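Local structure of autoinducer synthesis protein lasI (Pseudomonas aeruginosa, 1RO5) at residues Gly147-Lys150 / Met151-Ala155. The protein catalyses synthesis of the LasR-binding autoinducer N-(3-oxododecanoyl)homoserine lactone, a quorum-sensing signal, from an acyl-[acyl-carrier protein] and S-adenosyl-L-methionine. Sequence-based numbering, arbitrary orientation.
Sequences GVEK and MMIRA
Glu149 O receives two backbone donors. Ile153 N lies 2.7 Å from Glu149 O, nearly in line with its C=O bond (162°), whereas Met152 N, 3.0 Å from Glu149 O, stands 62° out of the carbonyl plane. The first is a regular i to i+4 alpha-helical bond; the second is an added i to i+3 bond, and the weak one from Met152 N to Val148 O is consistent with local distortion of this turn. Met151 N to Gly147 O and Arg154 N to Lys150 O, each 3.0 Å, continue the alpha-helical pattern. On the outer side, Lys150 and Arg154 run alongside each other in the same direction: Arg154 NH2 is 3.7 Å from Lys150 CG, so the guanidinium meets the aliphatic part of the lysine. The bend at chi3 of Arg154 (-133°) brings Lys150 O over one guanidinium face, 4.0 Å above its plane and offset toward the rim. Lys150 NZ stays 5.8 Å from Arg154 NH2, which probably limits like-charge repulsion. Glu149 CG approaches Ile153 CG2 at 4.1 Å, while Glu149 OE1 forms a salt bridge with Arg161. Helix 146-154 directly follows strand 139-145 and packs against strand 171-179, Glu149 on Val174 and Leu176, and buried Met152 on Leu176.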
loop_
_atom_site.group_PDB
_atom_site.type_symbol
_atom_site.label_atom_id
_atom_site.label_comp_id
_atom_site.label_asym_id
_atom_site.label_seq_id
_atom_site.Cartn_x
_atom_site.Cartn_y
_atom_site.Cartn_z
ATOM N N GLY A 147 -10.401 -3.114 9.368
ATOM C CA GLY A 147 -9.502 -4.207 9.805
ATOM C C GLY A 147 -8.060 -3.745 9.753
ATOM O O GLY A 147 -7.288 -3.861 10.730
ATOM N N VAL A 148 -7.621 -3.260 8.596
ATOM C CA VAL A 148 -6.196 -2.936 8.476
ATOM C C VAL A 148 -5.950 -1.683 9.354
ATOM O O VAL A 148 -4.886 -1.508 9.909
ATOM C CB VAL A 148 -5.847 -2.624 7.008
ATOM C CG1 VAL A 148 -4.544 -1.758 6.848
ATOM C CG2 VAL A 148 -5.885 -3.841 6.154
ATOM N N GLU A 149 -6.943 -0.808 9.435
ATOM C CA GLU A 149 -6.790 0.370 10.283
ATOM C C GLU A 149 -6.415 -0.063 11.720
ATOM O O GLU A 149 -5.388 0.418 12.307
ATOM C CB GLU A 149 -8.027 1.257 10.284
ATOM C CG GLU A 149 -8.019 2.222 11.480
ATOM C CD GLU A 149 -9.266 3.054 11.503
ATOM O OE1 GLU A 149 -10.320 2.538 11.017
ATOM O OE2 GLU A 149 -9.259 4.239 11.936
ATOM N N LYS A 150 -7.163 -1.031 12.264
ATOM C CA LYS A 150 -6.856 -1.461 13.648
ATOM C C LYS A 150 -5.598 -2.239 13.733
ATOM O O LYS A 150 -4.844 -2.099 14.667
ATOM C CB LYS A 150 -8.048 -2.040 14.453
ATOM C CG LYS A 150 -8.803 -3.184 13.917
ATOM C CD LYS A 150 -10.039 -3.425 14.867
ATOM C CE LYS A 150 -11.332 -2.674 14.394
ATOM N NZ LYS A 150 -12.616 -3.358 14.762
ATOM N N MET A 151 -5.241 -2.920 12.678
ATOM C CA MET A 151 -4.018 -3.660 12.747
ATOM C C MET A 151 -2.831 -2.641 12.916
ATOM O O MET A 151 -1.810 -2.905 13.602
ATOM C CB MET A 151 -4.004 -4.554 11.510
ATOM C CG MET A 151 -2.913 -5.549 11.334
ATOM S SD MET A 151 -1.472 -4.422 10.791
ATOM C CE MET A 151 -1.777 -4.370 8.805
ATOM N N MET A 152 -3.046 -1.425 12.412
ATOM C CA MET A 152 -2.021 -0.434 12.333
ATOM C C MET A 152 -2.124 0.370 13.588
ATOM O O MET A 152 -1.091 0.657 14.140
ATOM C CB MET A 152 -2.230 0.488 11.142
ATOM C CG MET A 152 -1.538 0.061 9.833
ATOM S SD MET A 152 -1.911 1.224 8.423
ATOM C CE MET A 152 -3.391 0.959 7.875
ATOM N N ILE A 153 -3.313 0.768 14.057
ATOM C CA ILE A 153 -3.334 1.490 15.337
ATOM C C ILE A 153 -2.687 0.606 16.488
ATOM O O ILE A 153 -2.043 1.133 17.353
ATOM C CB ILE A 153 -4.746 2.073 15.797
ATOM C CG1 ILE A 153 -5.531 0.984 16.556
ATOM C CG2 ILE A 153 -5.592 2.756 14.688
ATOM C CD1 ILE A 153 -7.140 1.196 16.960
ATOM N N ARG A 154 -2.859 -0.714 16.445
ATOM C CA ARG A 154 -2.330 -1.643 17.402
ATOM C C ARG A 154 -0.806 -1.793 17.303
ATOM O O ARG A 154 -0.118 -2.049 18.332
ATOM C CB ARG A 154 -2.928 -3.058 17.213
ATOM C CG ARG A 154 -4.380 -3.153 17.679
ATOM C CD ARG A 154 -4.853 -4.549 17.973
ATOM N NE ARG A 154 -6.156 -4.846 17.380
ATOM C CZ ARG A 154 -6.302 -5.774 16.451
ATOM N NH1 ARG A 154 -5.198 -6.472 16.020
ATOM N NH2 ARG A 154 -7.536 -5.991 15.957
ATOM N N ALA A 155 -0.284 -1.763 16.087
ATOM C CA ALA A 155 1.146 -1.940 15.962
ATOM C C ALA A 155 1.899 -0.653 16.452
ATOM O O ALA A 155 3.143 -0.617 16.400
ATOM C CB ALA A 155 1.516 -2.245 14.549
#